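Local coordinates for Iron(III) ABC transporter, periplasmic iron-compound-binding protein (Vibrio cholerae, PDB 5GGY) that probably binds ferric siderophores such as the iron complex of Desferal in the periplasm and delivers them to an ABC transporter for iron uptake, at residues S145-S150 / S267-T272; H153-T158 / E273-V278; F174-N179 / W256-A261; V30-I35 / Q134-A139; S192-Q197 / V215-V220. All blocks are in the same frame, centred on the assembly; numbering follows the deposited sequence.

Interaction 1 of 5, residues S145-S150 / S267-T272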
# COMPACT_ATOMS: atom_id res chain seq x y z
N SER A 145 6.13 7.20 5.59
CA SER A 145 5.94 8.64 5.68
C SER A 145 6.68 9.23 6.87
O SER A 145 7.25 10.32 6.78
CB SER A 145 4.45 8.98 5.78
OG SER A 145 3.74 8.51 4.64
N GLU A 146 6.66 8.52 8.00
CA GLU A 146 7.36 8.97 9.20
C GLU A 146 8.86 9.06 8.94
O GLU A 146 9.50 10.06 9.29
CB GLU A 146 7.09 8.02 10.37
CG GLU A 146 5.62 7.85 10.72
CD GLU A 146 5.41 6.83 11.83
OE1 GLU A 146 6.42 6.33 12.38
OE2 GLU A 146 4.24 6.53 12.14
N LEU A 147 9.42 8.02 8.34
CA LEU A 147 10.85 7.97 8.05
C LEU A 147 11.25 9.02 7.02
O LEU A 147 12.32 9.63 7.12
CB LEU A 147 11.25 6.58 7.56
CG LEU A 147 10.96 5.42 8.51
CD1 LEU A 147 11.26 4.10 7.83
CD2 LEU A 147 11.75 5.57 9.80
N LYS A 148 10.38 9.23 6.04
CA LYS A 148 10.61 10.24 5.01
C LYS A 148 10.69 11.63 5.63
O LYS A 148 11.53 12.45 5.26
CB LYS A 148 9.52 10.20 3.95
CG LYS A 148 9.63 11.30 2.91
CD LYS A 148 8.70 11.09 1.73
CE LYS A 148 8.85 12.21 0.72
NZ LYS A 148 8.09 11.98 -0.54
N ALA A 149 9.80 11.89 6.59
CA ALA A 149 9.77 13.17 7.29
C ALA A 149 11.02 13.35 8.14
O ALA A 149 11.55 14.46 8.25
CB ALA A 149 8.52 13.26 8.16
N SER A 150 11.48 12.26 8.74
CA SER A 150 12.68 12.28 9.56
C SER A 150 13.91 12.64 8.73
O SER A 150 14.84 13.27 9.23
CB SER A 150 12.88 10.92 10.24
OG SER A 150 11.76 10.59 11.05
N SER A 267 13.81 -2.59 5.68
CA SER A 267 14.82 -1.92 4.86
C SER A 267 14.72 -0.41 5.02
O SER A 267 15.73 0.27 5.19
CB SER A 267 14.66 -2.30 3.38
OG SER A 267 14.83 -3.69 3.17
N ALA A 268 13.49 0.10 4.97
CA ALA A 268 13.24 1.53 5.08
C ALA A 268 13.75 2.10 6.40
O ALA A 268 14.33 3.19 6.42
CB ALA A 268 11.76 1.82 4.92
N GLU A 269 13.54 1.37 7.48
CA GLU A 269 13.96 1.80 8.81
C GLU A 269 15.47 1.72 8.97
O GLU A 269 16.10 2.61 9.55
CB GLU A 269 13.26 0.97 9.89
CG GLU A 269 11.75 1.15 9.93
CD GLU A 269 11.09 0.38 11.06
OE1 GLU A 269 11.57 -0.73 11.37
OE2 GLU A 269 10.10 0.88 11.63
N ALA A 270 16.06 0.64 8.46
CA ALA A 270 17.50 0.42 8.58
C ALA A 270 18.27 1.41 7.71
O ALA A 270 19.29 1.96 8.12
CB ALA A 270 17.85 -1.00 8.20
N ILE A 271 17.76 1.64 6.50
CA ILE A 271 18.36 2.60 5.58
C ILE A 271 18.26 4.02 6.15
O ILE A 271 19.24 4.77 6.12
CB ILE A 271 17.68 2.54 4.20
CG1 ILE A 271 18.16 1.30 3.43
CG2 ILE A 271 17.97 3.81 3.40
CD1 ILE A 271 17.48 1.10 2.09
N THR A 272 17.09 4.38 6.66
CA THR A 272 16.88 5.67 7.30
C THR A 272 17.85 5.87 8.46
O THR A 272 18.50 6.90 8.56
CB THR A 272 15.44 5.82 7.83
OG1 THR A 272 14.52 5.83 6.72
CG2 THR A 272 15.29 7.12 8.61

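Interaction 2 of 5, residues H153-T158 / E273-V278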
# COMPACT_ATOMS: atom_id res chain seq x y z
N HIS A 153 13.88 16.36 7.57
CA HIS A 153 14.07 17.22 8.73
C HIS A 153 15.56 17.34 9.02
O HIS A 153 16.05 18.38 9.46
CB HIS A 153 13.33 16.68 9.95
CG HIS A 153 12.12 17.48 10.33
ND1 HIS A 153 10.92 17.38 9.68
CD2 HIS A 153 11.95 18.40 11.31
CE1 HIS A 153 10.04 18.21 10.24
NE2 HIS A 153 10.64 18.83 11.23
N ALA A 154 16.28 16.25 8.75
CA ALA A 154 17.72 16.20 8.97
C ALA A 154 18.50 16.59 7.72
O ALA A 154 19.64 17.05 7.80
CB ALA A 154 18.13 14.81 9.43
N PHE A 155 17.88 16.40 6.56
CA PHE A 155 18.52 16.76 5.29
C PHE A 155 17.85 17.98 4.68
O PHE A 155 18.44 18.66 3.83
CB PHE A 155 18.45 15.59 4.30
CG PHE A 155 19.44 14.49 4.57
CD1 PHE A 155 20.75 14.61 4.14
CD2 PHE A 155 19.06 13.34 5.24
CE1 PHE A 155 21.67 13.60 4.38
CE2 PHE A 155 19.98 12.33 5.48
CZ PHE A 155 21.28 12.46 5.05
N GLY A 156 16.63 18.27 5.11
CA GLY A 156 15.83 19.29 4.47
C GLY A 156 15.43 18.85 3.08
O GLY A 156 15.63 17.69 2.71
N ASP A 157 14.84 19.76 2.31
CA ASP A 157 14.51 19.48 0.92
C ASP A 157 15.49 20.23 0.02
O ASP A 157 15.80 21.40 0.29
CB ASP A 157 13.07 19.89 0.61
CG ASP A 157 12.12 19.63 1.77
OD1 ASP A 157 11.00 20.19 1.76
OD2 ASP A 157 12.49 18.88 2.70
N THR A 158 15.99 19.59 -1.03
CA THR A 158 15.59 18.24 -1.41
C THR A 158 16.43 17.16 -0.75
O THR A 158 17.50 17.43 -0.18
CB THR A 158 15.68 18.05 -2.94
OG1 THR A 158 17.04 18.18 -3.37
CG2 THR A 158 14.83 19.09 -3.66
N GLU A 273 17.94 4.85 9.31
CA GLU A 273 18.85 4.86 10.45
C GLU A 273 20.30 5.11 10.05
O GLU A 273 20.99 5.94 10.64
CB GLU A 273 18.73 3.54 11.21
CG GLU A 273 19.86 3.26 12.18
CD GLU A 273 19.76 1.89 12.79
OE1 GLU A 273 18.63 1.34 12.82
OE2 GLU A 273 20.80 1.34 13.22
N SER A 274 20.76 4.40 9.02
CA SER A 274 22.13 4.57 8.54
C SER A 274 22.32 5.90 7.83
O SER A 274 23.43 6.42 7.77
CB SER A 274 22.52 3.42 7.60
OG SER A 274 23.03 2.32 8.33
N LEU A 275 21.23 6.44 7.30
CA LEU A 275 21.30 7.68 6.53
C LEU A 275 21.12 8.90 7.43
O LEU A 275 21.59 9.99 7.11
CB LEU A 275 20.25 7.67 5.42
CG LEU A 275 20.54 8.58 4.23
CD1 LEU A 275 21.88 8.21 3.61
CD2 LEU A 275 19.42 8.47 3.21
N LEU A 276 20.44 8.72 8.56
CA LEU A 276 20.31 9.78 9.55
C LEU A 276 21.65 9.99 10.24
O LEU A 276 22.02 11.12 10.57
CB LEU A 276 19.23 9.45 10.58
CG LEU A 276 17.79 9.67 10.10
CD1 LEU A 276 16.80 9.33 11.20
CD2 LEU A 276 17.59 11.09 9.61
N ALA A 277 22.38 8.91 10.47
CA ALA A 277 23.79 9.02 10.83
C ALA A 277 24.52 9.48 9.58
O ALA A 277 23.98 9.39 8.49
CB ALA A 277 24.33 7.71 11.35
N VAL A 278 25.75 9.98 9.75
CA VAL A 278 26.57 10.56 8.67
C VAL A 278 25.84 11.68 7.89
O VAL A 278 26.33 12.16 6.87
CB VAL A 278 27.11 9.46 7.67
CG1 VAL A 278 27.46 8.17 8.42
CG2 VAL A 278 26.15 9.17 6.51

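Interaction 3 of 5, residues F174-N179 / W256-A261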
# COMPACT_ATOMS: atom_id res chain seq x y z
N PHE A 174 27.50 -5.48 -5.94
CA PHE A 174 26.15 -5.72 -6.45
C PHE A 174 25.27 -4.50 -6.28
O PHE A 174 24.68 -4.30 -5.23
CB PHE A 174 25.50 -6.92 -5.75
CG PHE A 174 26.07 -8.25 -6.14
CD1 PHE A 174 26.09 -8.65 -7.47
CD2 PHE A 174 26.58 -9.10 -5.18
CE1 PHE A 174 26.61 -9.88 -7.83
CE2 PHE A 174 27.10 -10.33 -5.53
CZ PHE A 174 27.12 -10.72 -6.86
N LEU A 175 25.18 -3.68 -7.32
CA LEU A 175 24.31 -2.50 -7.29
C LEU A 175 22.85 -2.91 -7.43
O LEU A 175 22.49 -3.70 -8.30
CB LEU A 175 24.68 -1.52 -8.41
CG LEU A 175 26.02 -0.80 -8.29
CD1 LEU A 175 26.21 0.15 -9.47
CD2 LEU A 175 26.10 -0.04 -6.98
N TYR A 176 22.00 -2.36 -6.57
CA TYR A 176 20.57 -2.67 -6.63
C TYR A 176 19.87 -1.83 -7.69
O TYR A 176 20.00 -0.61 -7.71
CB TYR A 176 19.92 -2.48 -5.25
CG TYR A 176 20.25 -3.63 -4.33
CD1 TYR A 176 19.54 -4.82 -4.40
CD2 TYR A 176 21.29 -3.53 -3.42
CE1 TYR A 176 19.84 -5.88 -3.57
CE2 TYR A 176 21.60 -4.59 -2.59
CZ TYR A 176 20.88 -5.75 -2.66
OH TYR A 176 21.18 -6.81 -1.84
N THR A 177 19.14 -2.51 -8.57
CA THR A 177 18.60 -1.90 -9.77
C THR A 177 17.17 -1.38 -9.59
O THR A 177 16.62 -1.40 -8.49
CB THR A 177 18.63 -2.89 -10.94
OG1 THR A 177 17.69 -3.95 -10.71
CG2 THR A 177 20.02 -3.49 -11.10
N GLU A 178 16.59 -0.92 -10.70
CA GLU A 178 15.28 -0.26 -10.69
C GLU A 178 14.16 -1.16 -10.18
O GLU A 178 13.23 -0.69 -9.53
CB GLU A 178 14.94 0.25 -12.09
CG GLU A 178 13.65 1.04 -12.17
CD GLU A 178 13.30 1.44 -13.59
OE1 GLU A 178 12.32 2.20 -13.77
OE2 GLU A 178 13.99 0.99 -14.53
N ASN A 179 14.25 -2.45 -10.48
CA ASN A 179 13.20 -3.39 -10.11
C ASN A 179 13.46 -4.07 -8.77
O ASN A 179 12.77 -5.01 -8.40
CB ASN A 179 13.04 -4.46 -11.20
CG ASN A 179 14.31 -5.26 -11.41
OD1 ASN A 179 15.41 -4.78 -11.15
ND2 ASN A 179 14.15 -6.49 -11.88
N TRP A 256 17.32 -8.43 4.73
CA TRP A 256 17.30 -9.23 3.52
C TRP A 256 16.73 -8.44 2.34
O TRP A 256 15.58 -8.01 2.36
CB TRP A 256 16.51 -10.52 3.74
CG TRP A 256 16.70 -11.57 2.69
CD1 TRP A 256 15.71 -12.24 2.01
CD2 TRP A 256 17.94 -12.10 2.20
NE1 TRP A 256 16.26 -13.14 1.13
CE2 TRP A 256 17.63 -13.07 1.23
CE3 TRP A 256 19.28 -11.84 2.49
CZ2 TRP A 256 18.61 -13.79 0.54
CZ3 TRP A 256 20.26 -12.55 1.81
CH2 TRP A 256 19.92 -13.51 0.85
N SER A 257 17.55 -8.26 1.31
CA SER A 257 17.17 -7.48 0.15
C SER A 257 16.43 -8.32 -0.88
O SER A 257 16.15 -7.86 -1.99
CB SER A 257 18.40 -6.84 -0.49
OG SER A 257 19.19 -6.15 0.47
N TYR A 258 16.12 -9.56 -0.51
CA TYR A 258 15.36 -10.45 -1.37
C TYR A 258 14.23 -11.11 -0.58
O TYR A 258 14.04 -12.33 -0.65
CB TYR A 258 16.27 -11.51 -1.99
CG TYR A 258 17.62 -10.96 -2.42
CD1 TYR A 258 18.73 -11.08 -1.60
CD2 TYR A 258 17.77 -10.32 -3.64
CE1 TYR A 258 19.96 -10.58 -1.98
CE2 TYR A 258 19.00 -9.82 -4.04
CZ TYR A 258 20.09 -9.96 -3.20
OH TYR A 258 21.32 -9.46 -3.58
N GLY A 259 13.50 -10.31 0.18
CA GLY A 259 12.48 -10.83 1.07
C GLY A 259 11.05 -10.52 0.65
O GLY A 259 10.77 -10.33 -0.54
N GLY A 260 10.15 -10.47 1.63
CA GLY A 260 8.74 -10.25 1.37
C GLY A 260 8.29 -8.81 1.57
O GLY A 260 9.08 -7.87 1.45
N ALA A 261 7.01 -8.65 1.88
CA ALA A 261 6.39 -7.34 2.03
C ALA A 261 6.97 -6.53 3.18
O ALA A 261 7.22 -5.34 3.05
CB ALA A 261 4.88 -7.48 2.20

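Interaction 4 of 5, residues V30-I35 / Q134-A139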
# COMPACT_ATOMS: atom_id res chain seq x y z
N VAL A 30 4.98 -15.79 5.70
CA VAL A 30 4.09 -16.58 6.55
C VAL A 30 4.23 -16.21 8.02
O VAL A 30 3.26 -16.25 8.77
CB VAL A 30 4.32 -18.10 6.38
CG1 VAL A 30 3.83 -18.57 5.02
CG2 VAL A 30 5.79 -18.46 6.57
N LEU A 31 5.45 -15.86 8.44
CA LEU A 31 5.69 -15.47 9.82
C LEU A 31 4.98 -14.17 10.16
O LEU A 31 4.38 -14.04 11.23
CB LEU A 31 7.19 -15.35 10.10
CG LEU A 31 7.99 -16.64 10.22
CD1 LEU A 31 9.44 -16.34 10.53
CD2 LEU A 31 7.38 -17.55 11.28
N GLU A 32 5.05 -13.21 9.24
CA GLU A 32 4.41 -11.91 9.44
C GLU A 32 2.89 -12.04 9.48
O GLU A 32 2.20 -11.21 10.07
CB GLU A 32 4.82 -10.94 8.33
CG GLU A 32 6.30 -10.59 8.33
CD GLU A 32 6.69 -9.64 9.45
OE1 GLU A 32 7.90 -9.39 9.62
OE2 GLU A 32 5.79 -9.15 10.17
N LEU A 33 2.37 -13.09 8.84
CA LEU A 33 0.94 -13.35 8.83
C LEU A 33 0.50 -14.09 10.09
O LEU A 33 -0.69 -14.31 10.31
CB LEU A 33 0.55 -14.16 7.59
CG LEU A 33 0.59 -13.42 6.26
CD1 LEU A 33 0.25 -14.36 5.11
CD2 LEU A 33 -0.35 -12.23 6.28
N GLY A 34 1.47 -14.48 10.91
CA GLY A 34 1.18 -15.22 12.12
C GLY A 34 1.01 -16.70 11.84
O GLY A 34 0.30 -17.40 12.56
N ILE A 35 1.67 -17.18 10.79
CA ILE A 35 1.63 -18.58 10.41
C ILE A 35 2.99 -19.22 10.68
O ILE A 35 3.96 -18.92 9.98
CB ILE A 35 1.26 -18.78 8.92
CG1 ILE A 35 -0.10 -18.15 8.61
CG2 ILE A 35 1.27 -20.25 8.56
CD1 ILE A 35 -1.28 -18.98 9.07
N GLN A 134 -3.54 -6.56 6.02
CA GLN A 134 -3.91 -5.18 5.77
C GLN A 134 -3.34 -4.25 6.84
O GLN A 134 -2.85 -3.17 6.54
CB GLN A 134 -5.43 -5.03 5.71
CG GLN A 134 -5.99 -4.88 4.31
CD GLN A 134 -5.55 -3.58 3.65
OE1 GLN A 134 -5.91 -2.49 4.09
NE2 GLN A 134 -4.76 -3.70 2.59
N GLN A 135 -3.41 -4.70 8.09
CA GLN A 135 -2.93 -3.91 9.22
C GLN A 135 -1.42 -3.67 9.13
O GLN A 135 -0.92 -2.62 9.52
CB GLN A 135 -3.30 -4.59 10.54
CG GLN A 135 -2.12 -5.08 11.39
CD GLN A 135 -1.52 -3.98 12.24
OE1 GLN A 135 -2.22 -3.09 12.72
NE2 GLN A 135 -0.20 -4.03 12.42
N LYS A 136 -0.69 -4.65 8.60
CA LYS A 136 0.77 -4.54 8.52
C LYS A 136 1.20 -3.70 7.32
O LYS A 136 2.22 -3.02 7.37
CB LYS A 136 1.40 -5.93 8.45
CG LYS A 136 1.34 -6.68 9.76
CD LYS A 136 2.45 -7.70 9.88
CE LYS A 136 2.56 -8.25 11.29
NZ LYS A 136 3.74 -9.14 11.45
N LEU A 137 0.42 -3.75 6.25
CA LEU A 137 0.68 -2.93 5.07
C LEU A 137 0.35 -1.47 5.35
O LEU A 137 1.08 -0.57 4.95
CB LEU A 137 -0.13 -3.43 3.87
CG LEU A 137 0.35 -4.75 3.27
CD1 LEU A 137 -0.61 -5.23 2.20
CD2 LEU A 137 1.75 -4.58 2.69
N GLU A 138 -0.77 -1.25 6.05
CA GLU A 138 -1.18 0.10 6.43
C GLU A 138 -0.15 0.74 7.34
O GLU A 138 0.21 1.91 7.17
CB GLU A 138 -2.54 0.07 7.13
CG GLU A 138 -3.72 -0.20 6.20
CD GLU A 138 -5.00 -0.47 6.96
OE1 GLU A 138 -4.97 -0.48 8.21
OE2 GLU A 138 -6.05 -0.68 6.31
N ALA A 139 0.34 -0.03 8.31
CA ALA A 139 1.36 0.44 9.23
C ALA A 139 2.66 0.72 8.50
O ALA A 139 3.42 1.62 8.86
CB ALA A 139 1.58 -0.57 10.35
O HOH W 1 3.97 -11.72 13.53

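Interaction 5 of 5, residues S192-Q197 / V215-V220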
# COMPACT_ATOMS: atom_id res chain seq x y z
N SER A 192 16.38 9.85 -4.06
CA SER A 192 16.66 9.63 -5.47
C SER A 192 17.87 8.70 -5.63
O SER A 192 18.60 8.46 -4.67
CB SER A 192 16.90 10.96 -6.20
OG SER A 192 17.79 11.79 -5.47
N SER A 193 18.07 8.19 -6.84
CA SER A 193 19.15 7.24 -7.10
C SER A 193 20.42 7.96 -7.56
O SER A 193 20.38 8.78 -8.46
CB SER A 193 18.72 6.22 -8.15
OG SER A 193 17.48 5.62 -7.80
N ALA A 194 21.54 7.63 -6.92
CA ALA A 194 22.82 8.23 -7.28
C ALA A 194 23.40 7.55 -8.51
O ALA A 194 24.10 8.19 -9.31
CB ALA A 194 23.79 8.14 -6.11
N LEU A 195 23.12 6.26 -8.66
CA LEU A 195 23.64 5.49 -9.78
C LEU A 195 22.58 4.51 -10.29
O LEU A 195 22.68 3.31 -10.05
CB LEU A 195 24.90 4.74 -9.37
CG LEU A 195 25.97 4.52 -10.44
CD1 LEU A 195 26.43 5.84 -11.02
CD2 LEU A 195 27.15 3.75 -9.86
N PRO A 196 21.56 5.04 -10.99
CA PRO A 196 20.41 4.25 -11.45
C PRO A 196 20.80 3.12 -12.39
O PRO A 196 21.69 3.29 -13.23
CB PRO A 196 19.54 5.29 -12.18
CG PRO A 196 20.49 6.37 -12.57
CD PRO A 196 21.50 6.43 -11.47
N GLN A 197 20.14 1.98 -12.24
CA GLN A 197 20.48 0.78 -13.01
C GLN A 197 19.25 0.14 -13.66
O GLN A 197 18.16 0.14 -13.08
CB GLN A 197 21.18 -0.24 -12.11
CG GLN A 197 22.48 0.25 -11.50
CD GLN A 197 23.58 0.43 -12.53
OE1 GLN A 197 23.63 -0.28 -13.54
NE2 GLN A 197 24.48 1.37 -12.28
N VAL A 215 30.11 8.14 -8.33
CA VAL A 215 29.20 8.64 -7.31
C VAL A 215 29.81 9.84 -6.59
O VAL A 215 30.19 9.75 -5.42
CB VAL A 215 28.82 7.55 -6.30
CG1 VAL A 215 27.64 8.00 -5.45
CG2 VAL A 215 28.48 6.25 -7.02
N GLU A 216 29.91 10.95 -7.31
CA GLU A 216 30.27 12.23 -6.70
C GLU A 216 29.10 12.70 -5.86
O GLU A 216 29.26 13.36 -4.83
CB GLU A 216 30.61 13.26 -7.78
CG GLU A 216 31.71 12.84 -8.74
CD GLU A 216 33.10 13.11 -8.18
OE1 GLU A 216 33.29 14.17 -7.55
OE2 GLU A 216 33.99 12.26 -8.38
N GLN A 217 27.91 12.33 -6.31
CA GLN A 217 26.66 12.79 -5.73
C GLN A 217 26.25 12.00 -4.49
O GLN A 217 25.73 10.89 -4.58
CB GLN A 217 25.54 12.72 -6.78
CG GLN A 217 25.55 11.43 -7.59
CD GLN A 217 25.10 11.64 -9.02
OE1 GLN A 217 24.09 12.29 -9.28
NE2 GLN A 217 25.86 11.09 -9.96
N GLY A 218 26.50 12.58 -3.32
CA GLY A 218 25.90 12.08 -2.10
C GLY A 218 26.41 10.77 -1.53
O GLY A 218 27.61 10.56 -1.37
N TYR A 219 25.47 9.87 -1.26
CA TYR A 219 25.69 8.82 -0.27
C TYR A 219 25.70 7.39 -0.82
O TYR A 219 25.04 7.07 -1.80
CB TYR A 219 24.62 8.93 0.82
CG TYR A 219 24.65 10.26 1.55
CD1 TYR A 219 25.19 10.36 2.83
CD2 TYR A 219 24.14 11.41 0.97
CE1 TYR A 219 25.22 11.56 3.50
CE2 TYR A 219 24.18 12.63 1.63
CZ TYR A 219 24.72 12.70 2.90
OH TYR A 219 24.75 13.90 3.56
N VAL A 220 26.48 6.54 -0.15
CA VAL A 220 26.60 5.13 -0.49
C VAL A 220 26.29 4.26 0.72
O VAL A 220 26.92 4.39 1.77
CB VAL A 220 28.01 4.80 -1.01
CG1 VAL A 220 28.23 3.29 -1.05
CG2 VAL A 220 28.23 5.42 -2.38
O HOH W 2 21.72 11.54 -9.55

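Interaction 1 of 5, residues S145-S150 / S267-T272
The peptide plane between Ala-268 and Glu-269 carries Leu-147 on one face: the methyl CD1 sits about 3.5 Å from Ala-268 C, almost directly above it. The hydroxyl OG1 of Thr-272 comes in on that same face to bond Ala-268 O, while the backbone N of Thr-272 reaches the same oxygen from the other face, so two donors grip one acceptor. The setting is a pair of nearly parallel helices, the long helix 130-154 that links the lobes in this family of binding proteins and the C-terminal helix 262-276, with local axes 10.1 Å apart at an angle of 13°. Leu-147 carries most of the contact. Its CG stands beside the backbone N (chi1 -59°), and the branch divides the work: CD1 reaches Ala-268 CB and, at 3.7 Å, Glu-269 CG, whereas CD2 leans on the methyl of Thr-272. Glu-269 only lends its aliphatic part, because its carboxylate turns to a salt bridge with Arg-143, which also pairs with Glu-146. Leu-189 touches both Leu-147 and Thr-272. With OG1 committed to its own helix by a 2.7 Å bond to Ala-268 O, Thr-272 presents that same OG1 to Leu-147 CB at 3.5 Å.

Interaction 2 of 5, residues H153-T158 / E273-V278
Leu-275 meets Phe-155 twice, once through its backbone and once through its side chain. Its carbonyl O lies at the edge of the phenyl ring, close to the ring plane, 3.2 Å from Phe-155 CZ, an approach that sets the positive rim of the aromatic hydrogens against the oxygen. Its CG stands 4.0 Å from Phe-155 CE2, and the two side chains cross at about a right angle. With CG anti to the backbone N (chi1 -156°), the branch carbon faces the ring and the methyls fan out beyond it; the side chain also touches Leu-191 and Tyr-219.

Leu-276, one step on, sends its CB away from the other segment, yet its branch curls back and CD2 touches Ala-154 CB at 3.8 Å. This is the point of nearest backbone approach, the two CA atoms being 6.9 Å apart. At Ala-277 the chain leaves the helical conformation, and Val-278 then turns past Tyr-219. Phe-155 has further neighbours: Tyr-219 packs against it edge-to-face, and Pro-160, Ala-279 and Pro-280 touch it as well. Just beyond it the other chain segment also leaves its helix, at Gly-156 with positive phi.

The arrangement is a largely apolar join at the C-terminal ends of two adjacent, similarly directed helices, 130-154 and 262-276, in the two-lobed fold of a periplasmic binding protein whose lobes are linked by a long helix.

Interaction 3 of 5, residues F174-N179 / W256-A261
The end of strand 172-176 faces the irregular loop 256-261 at some distance, Tyr-176 and Ser-257 being the closest pair with CA atoms 9.0 Å apart, so side chains alone span the gap. Tyr-176 does most of the reaching. With CG beside the backbone N (chi1 -77°), its ring projects from the strand until the phenol oxygen arrives beside two loop residues. Ser-257 CB lies 3.1 Å from Tyr-176 OH, and Ser-257 OG is equally near, forming at most a weak and unsettled hydrogen bond with it. Tyr-258 also brings its hydroxyl within 3.2 Å of Tyr-176 OH. The two tyrosine side chains cross at about a right angle, and the rings touch at Tyr-176 CE1 and Tyr-258 CE2, 4.1 Å apart.

The Tyr-258 ring is wedged within its own loop. Ser-257 CB sits over its centre, 4.3 Å above the plane, and its CD1 lies over one face of the Trp-256 indole, displaced towards the rim. Ile-204 of the adjoining strand touches both tyrosines.

The polar ends are tied together by a further residue: Arg-166 hydrogen-bonds Tyr-176 OH through NE and Ser-257 OG through NH1, which probably restricts both hydroxyls. The contact's centre lies about 5 Å from the centre of the chain, and this buried aromatic and hydroxyl cluster with its arginine is consistent with a place at or near the siderophore pocket between the lobes. Arg-166, donating to both oxygens, probably leaves their own protons to point away from the guanidinium group.

Interaction 4 of 5, residues V30-I35 / Q134-A139
Segment 30-35 holds the closing turn of helix 24-32 and segment 134-139 an early part of the long helix 130-154; Glu-32 and Lys-136 are the nearest pair, their CA atoms 8.3 Å apart. The first helix finishes in a Schellman motif: Ile-35 N bonds Val-30 O, Gly-34 N bonds Leu-31 O at 3.0 Å, and Gly-34 itself takes positive phi.

One lysine joins the two segments. Beyond CG the chain of Lys-136 is extended, carrying NZ straight across to Glu-32, where it finds two acceptors on the same residue. It donates to the backbone Glu-32 O at 2.9 Å, lying in the carbonyl plane on a lone pair with a C=O...N angle of 114°. It also forms a salt bridge with Glu-32 OE2, modelled at 2.4 Å; that separation is very short and its exact value is doubtful. The bend of Glu-32 at chi2 (-74°) folds the carboxylate back beside its own main chain, which is why a single ammonium group can serve both oxygens. A water linked to Leu-31 O lies 3.3 Å from Lys-136 NZ, a weak bond. The positive charge at the C-terminal end of a helix would probably be favourable for the helix dipole.

The remaining carboxylate oxygen, Glu-32 OE1, is hydrogen-bonded by Tyr-266 OH, so both ends of the acid group are engaged. Met-262 of helix 262-276 touches Glu-32 and Lys-136 alike, while Phe-120 of helix 112-126 packs on Glu-32; the ion pair thus lies where helices 24-32, 112-126, 130-154 and 262-276 converge.

Interaction 5 of 5, residues S192-Q197 / V215-V220
This is a small, mainly apolar contact at one end of the C-terminal lobe's mixed sheet, between the chain that leaves strand 192-193 and the turn that leads into strand 219-223. Ala-194 is its centre. Its CB points at the turn and meets Val-215 CG1 at 3.9 Å, with Gln-217 O and Gln-217 CG also close by. Val-215 shares its two methyls between neighbours: CG1 is directed to Ala-194, while CG2, standing beside the backbone N, touches Leu-195 CD2 at 4.0 Å. The torsion that turns CG1 away from the backbone N (chi1 -167°) spreads the two methyls over consecutive residues in this way. Leu-195 also touches Leu-175, and Ala-194 rests on Ala-161, so the pair are anchored to the sheet itself; Phe-243 packs on Val-215 from helix 242-245.

Gln-217 lies at the solvent-exposed margin. Its amide lies near Ala-194 O, with NE2 3.5 Å away but poorly angled for a hydrogen bond. A water bridges the segments instead, donating to Gln-217 OE1 at a modelled 2.5 Å and to Ser-193 O at 3.3 Å. Gln-217 is poorly ordered, which leaves this bridge less certain than the apolar contacts. Gly-218, next along the turn, adopts positive phi before the chain enters the strand.

Strand 161-167 pairs in parallel with strand 192-193 along one edge and with strand 219-223 along the other, since Ser-192 bonds Val-162 while Tyr-219 bonds Ala-161 and Val-163. The contact is therefore packing between connections flanking a central strand, part of the alpha/beta lobe of a periplasmic binding protein.

Overall arrangement
From the N terminus, interaction 4 closes first, bringing helix 24-32 to the start of helix 130-154 after the whole N-terminal lobe has been traversed. Farther along that helix interactions 1 and 2 open in turn, and both are completed by helix 262-276, so they cross along the chain and touch through Ser-150 and Leu-276. Inside both of their loops lies interaction 3, which joins a strand end of the C-terminal lobe to the loop ahead of the last helix, and inside that of interaction 3 lies interaction 5. Interactions 3 and 5 meet through Leu-175 and Leu-195, and Tyr-219 joins interaction 5 to interaction 2. Interactions 4 and 5 lie on opposite sides of the chain's centre, about 32 Å apart between centres.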